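Dihydropyrimidinase (PDB 3SFW) probably catalyses the reversible hydrolytic ring opening of dihydropyrimidines, and of related hydantoins, at a two-zinc centre in a TIM-barrel amidohydrolase domain. Local coordinates at residues Glu276-Ser288 with Phe321-Ile335. Residues are numbered along the deposited sequence; the frame is centred on the assembly and turned at random.
Sequences EKPDFEGAKYVWS and FSGQKELGRRDFTKI
Phe280 drives its ring into the turns of 321-335, joining the loop between helices 265-269 and 295-305 of the amidohydrolase TIM barrel to the short helix 321-325 and the turns that follow it. Phe280 is the third residue of a type I' beta turn running from Pro278 to Glu281, and its CG stands anti to the backbone N (chi1 -159°), which points the ring at 321-335.

Followed outward from CB, Phe280 meets Arg329 first and then other partners. Phe280 CB lies 3.6 Å from Arg329 NH1, and CG sits under the same guanidinium, which stacks on the ring with the planes 30° apart. Phe280 CD2 comes within 3.5 Å of Phe321 CE1; these two rings are nearly parallel but slid apart, so they hardly overlap. CE1 passes the carbonyl of Gly328, while CE2 and CZ press their edge against Lys325 O. Over the ring centre stands Arg329 CG, 7° off the normal in a CH-pi contact, and Ala283 CB lies against the opposite face. Glu326 OE2, accepting from both NE and NH2 of Arg329, fixes the guanidinium's rotation; a water links NH2 to Asp279 O.

Phe321 is covered in turn by the extended chain of Lys284. Lys284 CE packs over one face at 3.9 Å from the Phe321 ring centroid, and NZ adds a cation-pi contact while salt-bridged to Glu281 OE1. Deeper in, Ile335 CD1 fills the angle between Ala283 CB and Val286 CG2, with the side chain of Val286 about 12 Å from a bound zinc ion. Lys325 runs alongside Ala283 O, its CD 3.2 Å from that oxygen, its ammonium hydrogen-bonded to Gly338 O and Pro336 O, and Lys325 NZ stops 2.9 Å from Val286 O.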
ATOM      1  N   GLU A 276      27.192 -16.134 -11.085  1.00 16.23           N
ATOM      2  CA  GLU A 276      28.132 -15.639 -12.116  1.00 19.14           C
ATOM      3  C   GLU A 276      29.497 -16.283 -11.985  1.00 20.01           C
ATOM      4  O   GLU A 276      30.386 -16.022 -12.820  1.00 21.07           O
ATOM      5  CB  GLU A 276      28.304 -14.116 -12.037  1.00 17.74           C
ATOM      6  CG  GLU A 276      27.068 -13.284 -12.272  1.00 23.60           C
ATOM      7  CD  GLU A 276      27.292 -11.829 -11.778  1.00 29.66           C
ATOM      8  OE1 GLU A 276      28.462 -11.399 -11.657  1.00 33.07           O
ATOM      9  OE2 GLU A 276      26.322 -11.128 -11.495  1.00 27.79           O
ATOM     10  N   LYS A 277      29.695 -17.104 -10.953  1.00 17.04           N
ATOM     11  CA  LYS A 277      31.035 -17.678 -10.737  1.00 19.60           C
ATOM     12  C   LYS A 277      31.440 -18.471 -11.965  1.00 21.63           C
ATOM     13  O   LYS A 277      30.655 -19.255 -12.490  1.00 20.58           O
ATOM     14  CB  LYS A 277      31.127 -18.556  -9.489  1.00 19.78           C
ATOM     15  CG  LYS A 277      30.948 -17.833  -8.164  1.00 18.24           C
ATOM     16  CD  LYS A 277      30.752 -18.883  -7.056  1.00 23.00           C
ATOM     17  CE  LYS A 277      30.472 -18.230  -5.690  1.00 26.97           C
ATOM     18  NZ  LYS A 277      31.681 -17.506  -5.150  1.00 25.85           N
ATOM     19  N   PRO A 278      32.680 -18.253 -12.447  1.00 21.23           N
ATOM     20  CA  PRO A 278      33.092 -18.828 -13.734  1.00 23.59           C
ATOM     21  C   PRO A 278      33.402 -20.352 -13.677  1.00 22.66           C
ATOM     22  O   PRO A 278      33.350 -20.986 -12.597  1.00 19.88           O
ATOM     23  CB  PRO A 278      34.364 -18.019 -14.072  1.00 21.96           C
ATOM     24  CG  PRO A 278      34.985 -17.745 -12.715  1.00 23.79           C
ATOM     25  CD  PRO A 278      33.788 -17.577 -11.741  1.00 22.71           C
ATOM     26  N   ASP A 279      33.670 -20.944 -14.845  1.00 22.41           N
ATOM     27  CA  ASP A 279      34.122 -22.333 -14.890  1.00 21.87           C
ATOM     28  C   ASP A 279      32.974 -23.249 -14.442  1.00 19.91           C
ATOM     29  O   ASP A 279      33.219 -24.230 -13.739  1.00 20.79           O
ATOM     30  CB  ASP A 279      35.276 -22.569 -13.898  1.00 27.08           C
ATOM     31  CG  ASP A 279      36.566 -21.876 -14.296  1.00 32.96           C
ATOM     32  OD1 ASP A 279      36.914 -21.903 -15.489  1.00 35.18           O
ATOM     33  OD2 ASP A 279      37.258 -21.367 -13.382  1.00 36.85           O
ATOM     34  N   PHE A 280      31.747 -22.822 -14.730  1.00 19.76           N
ATOM     35  CA  PHE A 280      30.523 -23.559 -14.367  1.00 18.79           C
ATOM     36  C   PHE A 280      30.215 -23.538 -12.881  1.00 20.99           C
ATOM     37  O   PHE A 280      29.203 -24.170 -12.460  1.00 18.94           O
ATOM     38  CB  PHE A 280      30.597 -25.010 -14.860  1.00 19.14           C
ATOM     39  CG  PHE A 280      29.243 -25.702 -14.990  1.00 17.48           C
ATOM     40  CD1 PHE A 280      28.227 -25.136 -15.743  1.00 15.62           C
ATOM     41  CD2 PHE A 280      28.981 -26.872 -14.277  1.00 17.86           C
ATOM     42  CE1 PHE A 280      26.957 -25.778 -15.865  1.00 15.76           C
ATOM     43  CE2 PHE A 280      27.691 -27.517 -14.375  1.00 17.41           C
ATOM     44  CZ  PHE A 280      26.697 -26.946 -15.173  1.00 16.82           C
ATOM     45  N   GLU A 281      31.035 -22.845 -12.074  1.00 18.32           N
ATOM     46  CA  GLU A 281      30.847 -22.886 -10.599  1.00 18.79           C
ATOM     47  C   GLU A 281      29.479 -22.352 -10.199  1.00 16.84           C
ATOM     48  O   GLU A 281      28.904 -22.778  -9.170  1.00 15.40           O
ATOM     49  CB  GLU A 281      31.930 -22.105  -9.832  1.00 19.78           C
ATOM     50  CG  GLU A 281      33.272 -22.788  -9.796  1.00 23.16           C
ATOM     51  CD  GLU A 281      33.385 -23.882  -8.727  1.00 25.92           C
ATOM     52  OE1 GLU A 281      33.110 -23.631  -7.535  1.00 26.05           O
ATOM     53  OE2 GLU A 281      33.914 -24.955  -9.070  1.00 32.34           O
ATOM     54  N   GLY A 282      28.945 -21.476 -11.045  1.00 16.03           N
ATOM     55  CA  GLY A 282      27.614 -20.886 -10.854  1.00 15.12           C
ATOM     56  C   GLY A 282      26.528 -21.969 -10.713  1.00 16.63           C
ATOM     57  O   GLY A 282      25.500 -21.720 -10.065  1.00 15.84           O
ATOM     58  N   ALA A 283      26.737 -23.133 -11.343  1.00 14.75           N
ATOM     59  CA  ALA A 283      25.713 -24.220 -11.317  1.00 16.08           C
ATOM     60  C   ALA A 283      25.506 -24.748  -9.896  1.00 15.31           C
ATOM     61  O   ALA A 283      24.430 -25.280  -9.569  1.00 13.66           O
ATOM     62  CB  ALA A 283      26.092 -25.361 -12.239  1.00 15.66           C
ATOM     63  N   LYS A 284      26.517 -24.597  -9.052  1.00 14.27           N
ATOM     64  CA  LYS A 284      26.367 -24.940  -7.617  1.00 13.02           C
ATOM     65  C   LYS A 284      25.221 -24.173  -6.933  1.00 14.09           C
ATOM     66  O   LYS A 284      24.686 -24.639  -5.905  1.00 14.41           O
ATOM     67  CB  LYS A 284      27.651 -24.626  -6.885  1.00 13.37           C
ATOM     68  CG  LYS A 284      28.796 -25.595  -7.226  1.00 14.78           C
ATOM     69  CD  LYS A 284      30.085 -25.181  -6.491  1.00 16.02           C
ATOM     70  CE  LYS A 284      31.152 -26.257  -6.610  1.00 16.78           C
ATOM     71  NZ  LYS A 284      32.462 -25.846  -5.960  1.00 16.04           N
ATOM     72  N   TYR A 285      24.895 -22.997  -7.472  1.00 13.16           N
ATOM     73  CA  TYR A 285      23.913 -22.098  -6.830  1.00 11.43           C
ATOM     74  C   TYR A 285      22.595 -22.062  -7.575  1.00 13.29           C
ATOM     75  O   TYR A 285      21.768 -21.170  -7.332  1.00 14.19           O
ATOM     76  CB  TYR A 285      24.491 -20.656  -6.728  1.00 10.13           C
ATOM     77  CG  TYR A 285      25.713 -20.638  -5.856  1.00 14.12           C
ATOM     78  CD1 TYR A 285      25.585 -20.497  -4.472  1.00 12.68           C
ATOM     79  CD2 TYR A 285      26.994 -20.927  -6.391  1.00 14.69           C
ATOM     80  CE1 TYR A 285      26.698 -20.592  -3.629  1.00 16.79           C
ATOM     81  CE2 TYR A 285      28.122 -20.988  -5.554  1.00 15.70           C
ATOM     82  CZ  TYR A 285      27.952 -20.830  -4.162  1.00 16.54           C
ATOM     83  OH  TYR A 285      29.021 -20.936  -3.281  1.00 18.43           O
ATOM     84  N   VAL A 286      22.398 -23.018  -8.486  1.00 13.87           N
ATOM     85  CA  VAL A 286      21.153 -23.071  -9.273  1.00 11.82           C
ATOM     86  C   VAL A 286      20.076 -23.866  -8.481  1.00 12.20           C
ATOM     87  O   VAL A 286      20.288 -25.001  -8.124  1.00 11.77           O
ATOM     88  CB  VAL A 286      21.410 -23.764 -10.652  1.00 13.29           C
ATOM     89  CG1 VAL A 286      20.061 -24.199 -11.315  1.00 14.39           C
ATOM     90  CG2 VAL A 286      22.173 -22.785 -11.555  1.00 13.18           C
ATOM     91  N   TRP A 287      19.053 -23.138  -8.060  1.00 12.91           N
ATOM     92  CA  TRP A 287      17.864 -23.668  -7.340  1.00 12.93           C
ATOM     93  C   TRP A 287      16.809 -22.606  -7.544  1.00 11.91           C
ATOM     94  O   TRP A 287      17.115 -21.521  -8.074  1.00 13.28           O
ATOM     95  CB  TRP A 287      18.134 -23.859  -5.833  1.00 12.32           C
ATOM     96  CG  TRP A 287      18.852 -22.701  -5.170  1.00  9.24           C
ATOM     97  CD1 TRP A 287      18.356 -21.455  -4.938  1.00 11.12           C
ATOM     98  CD2 TRP A 287      20.161 -22.749  -4.561  1.00 10.36           C
ATOM     99  NE1 TRP A 287      19.301 -20.697  -4.222  1.00 10.59           N
ATOM    100  CE2 TRP A 287      20.409 -21.479  -3.994  1.00 11.68           C
ATOM    101  CE3 TRP A 287      21.173 -23.744  -4.497  1.00 12.52           C
ATOM    102  CZ2 TRP A 287      21.636 -21.166  -3.360  1.00 12.04           C
ATOM    103  CZ3 TRP A 287      22.343 -23.469  -3.804  1.00 11.90           C
ATOM    104  CH2 TRP A 287      22.551 -22.202  -3.204  1.00 13.80           C
ATOM    105  N   SER A 288      15.546 -22.922  -7.225  1.00 11.59           N
ATOM    106  CA  SER A 288      14.447 -22.021  -7.623  1.00  9.35           C
ATOM    107  C   SER A 288      13.561 -21.800  -6.414  1.00 13.09           C
ATOM    108  O   SER A 288      13.413 -22.710  -5.635  1.00 13.36           O
ATOM    109  CB  SER A 288      13.603 -22.662  -8.725  1.00 13.76           C
ATOM    110  OG  SER A 288      14.410 -22.883  -9.888  1.00 15.43           O
ATOM    111  N   PHE A 321      28.083 -31.464  -7.737  1.00 13.21           N
ATOM    112  CA  PHE A 321      28.584 -30.610  -8.791  1.00 11.73           C
ATOM    113  C   PHE A 321      29.108 -31.479  -9.935  1.00 14.42           C
ATOM    114  O   PHE A 321      28.748 -31.266 -11.096  1.00 16.48           O
ATOM    115  CB  PHE A 321      29.735 -29.779  -8.255  1.00 13.98           C
ATOM    116  CG  PHE A 321      30.267 -28.781  -9.270  1.00 15.45           C
ATOM    117  CD1 PHE A 321      29.410 -27.929  -9.938  1.00 18.15           C
ATOM    118  CD2 PHE A 321      31.625 -28.721  -9.556  1.00 20.42           C
ATOM    119  CE1 PHE A 321      29.890 -26.992 -10.854  1.00 22.43           C
ATOM    120  CE2 PHE A 321      32.111 -27.772 -10.458  1.00 23.37           C
ATOM    121  CZ  PHE A 321      31.245 -26.918 -11.103  1.00 23.26           C
ATOM    122  N   SER A 322      29.919 -32.470  -9.590  1.00 16.48           N
ATOM    123  CA  SER A 322      30.411 -33.405 -10.606  1.00 19.84           C
ATOM    124  C   SER A 322      29.302 -34.386 -11.012  1.00 17.90           C
ATOM    125  O   SER A 322      28.614 -35.003 -10.148  1.00 20.16           O
ATOM    126  CB  SER A 322      31.642 -34.162 -10.100  1.00 23.49           C
ATOM    127  OG  SER A 322      31.995 -35.194 -11.000  1.00 27.82           O
ATOM    128  N   GLY A 323      29.102 -34.523 -12.312  1.00 19.22           N
ATOM    129  CA  GLY A 323      28.143 -35.491 -12.804  1.00 17.82           C
ATOM    130  C   GLY A 323      26.732 -34.923 -12.854  1.00 18.56           C
ATOM    131  O   GLY A 323      26.134 -34.816 -13.941  1.00 21.02           O
ATOM    132  N   GLN A 324      26.187 -34.547 -11.682  1.00 16.63           N
ATOM    133  CA  GLN A 324      24.790 -34.224 -11.621  1.00 14.71           C
ATOM    134  C   GLN A 324      24.550 -32.790 -12.063  1.00 11.66           C
ATOM    135  O   GLN A 324      23.805 -32.560 -12.996  1.00 13.59           O
ATOM    136  CB  GLN A 324      24.228 -34.471 -10.198  1.00 13.11           C
ATOM    137  CG  GLN A 324      24.166 -35.962  -9.885  1.00 17.34           C
ATOM    138  CD  GLN A 324      23.544 -36.222  -8.544  1.00 15.99           C
ATOM    139  OE1 GLN A 324      24.109 -35.852  -7.505  1.00 17.72           O
ATOM    140  NE2 GLN A 324      22.375 -36.854  -8.545  1.00 14.91           N
ATOM    141  N   LYS A 325      25.196 -31.812 -11.420  1.00 13.61           N
ATOM    142  CA  LYS A 325      24.975 -30.455 -11.884  1.00 14.26           C
ATOM    143  C   LYS A 325      25.457 -30.338 -13.359  1.00 15.80           C
ATOM    144  O   LYS A 325      24.887 -29.575 -14.134  1.00 16.17           O
ATOM    145  CB  LYS A 325      25.719 -29.400 -11.032  1.00 15.39           C
ATOM    146  CG  LYS A 325      25.131 -29.165  -9.588  1.00 14.20           C
ATOM    147  CD  LYS A 325      23.769 -28.442  -9.624  1.00 12.89           C
ATOM    148  CE  LYS A 325      23.192 -28.222  -8.181  1.00 12.88           C
ATOM    149  NZ  LYS A 325      21.932 -27.439  -8.274  1.00 11.95           N
ATOM    150  N   GLU A 326      26.470 -31.132 -13.707  1.00 19.13           N
ATOM    151  CA  GLU A 326      27.035 -31.146 -15.080  1.00 17.16           C
ATOM    152  C   GLU A 326      26.075 -31.627 -16.158  1.00 19.51           C
ATOM    153  O   GLU A 326      26.283 -31.353 -17.342  1.00 17.30           O
ATOM    154  CB  GLU A 326      28.323 -31.977 -15.116  1.00 18.51           C
ATOM    155  CG  GLU A 326      29.449 -31.430 -14.230  1.00 21.72           C
ATOM    156  CD  GLU A 326      30.761 -32.182 -14.483  1.00 23.42           C
ATOM    157  OE1 GLU A 326      30.870 -33.371 -14.066  1.00 22.43           O
ATOM    158  OE2 GLU A 326      31.601 -31.626 -15.233  1.00 27.68           O
ATOM    159  N   LEU A 327      24.950 -32.223 -15.772  1.00 18.01           N
ATOM    160  CA  LEU A 327      23.926 -32.478 -16.763  1.00 18.99           C
ATOM    161  C   LEU A 327      23.553 -31.179 -17.478  1.00 20.54           C
ATOM    162  O   LEU A 327      23.048 -31.205 -18.617  1.00 21.17           O
ATOM    163  CB  LEU A 327      22.686 -33.122 -16.120  1.00 16.95           C
ATOM    164  CG  LEU A 327      22.930 -34.530 -15.563  1.00 20.01           C
ATOM    165  CD1 LEU A 327      21.708 -34.905 -14.720  1.00 16.15           C
ATOM    166  CD2 LEU A 327      23.105 -35.556 -16.725  1.00 22.25           C
ATOM    167  N   GLY A 328      23.785 -30.038 -16.821  1.00 18.11           N
ATOM    168  CA  GLY A 328      23.409 -28.744 -17.411  1.00 15.82           C
ATOM    169  C   GLY A 328      24.529 -27.935 -18.088  1.00 19.53           C
ATOM    170  O   GLY A 328      24.345 -26.762 -18.401  1.00 18.83           O
ATOM    171  N   ARG A 329      25.704 -28.530 -18.268  1.00 17.80           N
ATOM    172  CA  ARG A 329      26.738 -27.848 -19.048  1.00 20.40           C
ATOM    173  C   ARG A 329      26.155 -27.535 -20.422  1.00 19.36           C
ATOM    174  O   ARG A 329      25.615 -28.431 -21.120  1.00 22.83           O
ATOM    175  CB  ARG A 329      27.978 -28.724 -19.188  1.00 21.36           C
ATOM    176  CG  ARG A 329      28.863 -28.693 -17.997  1.00 23.91           C
ATOM    177  CD  ARG A 329      30.215 -29.237 -18.329  1.00 27.80           C
ATOM    178  NE  ARG A 329      31.034 -29.351 -17.130  1.00 28.02           N
ATOM    179  CZ  ARG A 329      31.829 -28.386 -16.688  1.00 27.82           C
ATOM    180  NH1 ARG A 329      31.874 -27.220 -17.333  1.00 25.50           N
ATOM    181  NH2 ARG A 329      32.549 -28.577 -15.586  1.00 27.65           N
ATOM    182  N   ARG A 330      26.269 -26.276 -20.813  1.00 21.11           N
ATOM    183  CA  ARG A 330      25.773 -25.833 -22.097  1.00 21.79           C
ATOM    184  C   ARG A 330      24.293 -25.551 -22.140  1.00 24.43           C
ATOM    185  O   ARG A 330      23.787 -25.124 -23.166  1.00 23.63           O
ATOM    186  N   ASP A 331      23.559 -25.839 -21.060  1.00 20.68           N
ATOM    187  CA  ASP A 331      22.097 -25.593 -21.106  1.00 19.49           C
ATOM    188  C   ASP A 331      21.554 -25.505 -19.680  1.00 19.33           C
ATOM    189  O   ASP A 331      21.342 -26.538 -19.051  1.00 18.89           O
ATOM    190  CB  ASP A 331      21.400 -26.753 -21.847  1.00 21.63           C
ATOM    191  CG  ASP A 331      19.899 -26.607 -21.901  1.00 24.70           C
ATOM    192  OD1 ASP A 331      19.341 -25.696 -21.222  1.00 23.14           O
ATOM    193  OD2 ASP A 331      19.247 -27.427 -22.614  1.00 22.89           O
ATOM    194  N   PHE A 332      21.449 -24.287 -19.150  1.00 16.68           N
ATOM    195  CA  PHE A 332      21.137 -24.107 -17.714  1.00 16.53           C
ATOM    196  C   PHE A 332      19.792 -24.747 -17.356  1.00 16.43           C
ATOM    197  O   PHE A 332      19.542 -25.043 -16.181  1.00 17.26           O
ATOM    198  CB  PHE A 332      21.101 -22.620 -17.371  1.00 14.57           C
ATOM    199  CG  PHE A 332      19.921 -21.903 -17.978  1.00 16.97           C
ATOM    200  CD1 PHE A 332      20.015 -21.286 -19.200  1.00 16.49           C
ATOM    201  CD2 PHE A 332      18.717 -21.820 -17.287  1.00 17.73           C
ATOM    202  CE1 PHE A 332      18.913 -20.631 -19.766  1.00 18.15           C
ATOM    203  CE2 PHE A 332      17.644 -21.129 -17.811  1.00 19.79           C
ATOM    204  CZ  PHE A 332      17.715 -20.566 -19.066  1.00 17.37           C
ATOM    205  N   THR A 333      18.914 -24.948 -18.347  1.00 16.30           N
ATOM    206  CA  THR A 333      17.602 -25.560 -18.064  1.00 19.22           C
ATOM    207  C   THR A 333      17.721 -27.025 -17.667  1.00 19.37           C
ATOM    208  O   THR A 333      16.786 -27.603 -17.111  1.00 20.24           O
ATOM    209  CB  THR A 333      16.569 -25.422 -19.231  1.00 20.38           C
ATOM    210  OG1 THR A 333      16.908 -26.319 -20.296  1.00 20.47           O
ATOM    211  CG2 THR A 333      16.379 -23.961 -19.724  1.00 20.14           C
ATOM    212  N   LYS A 334      18.865 -27.640 -17.944  1.00 17.72           N
ATOM    213  CA  LYS A 334      19.085 -29.030 -17.565  1.00 18.97           C
ATOM    214  C   LYS A 334      19.935 -29.208 -16.326  1.00 14.58           C
ATOM    215  O   LYS A 334      20.304 -30.328 -15.978  1.00 15.93           O
ATOM    216  CB  LYS A 334      19.677 -29.830 -18.732  1.00 20.19           C
ATOM    217  CG  LYS A 334      18.692 -29.881 -19.916  1.00 22.25           C
ATOM    218  CD  LYS A 334      19.198 -30.810 -21.024  1.00 30.56           C
ATOM    219  CE  LYS A 334      18.144 -30.881 -22.139  1.00 30.22           C
ATOM    220  NZ  LYS A 334      18.818 -31.154 -23.443  1.00 38.11           N
ATOM    221  N   ILE A 335      20.284 -28.113 -15.661  1.00 15.17           N
ATOM    222  CA  ILE A 335      21.020 -28.236 -14.381  1.00 13.57           C
ATOM    223  C   ILE A 335      19.945 -28.637 -13.336  1.00 14.82           C
ATOM    224  O   ILE A 335      18.934 -27.972 -13.248  1.00 15.26           O
ATOM    225  CB  ILE A 335      21.636 -26.871 -13.900  1.00 15.42           C
ATOM    226  CG1 ILE A 335      22.637 -26.270 -14.924  1.00 16.09           C
ATOM    227  CG2 ILE A 335      22.319 -27.073 -12.583  1.00 15.70           C
ATOM    228  CD1 ILE A 335      23.061 -24.814 -14.586  1.00 14.87           C
TER
HETATM  229  O   HOH W   1      34.052 -26.759 -14.369  1.00 44.90           O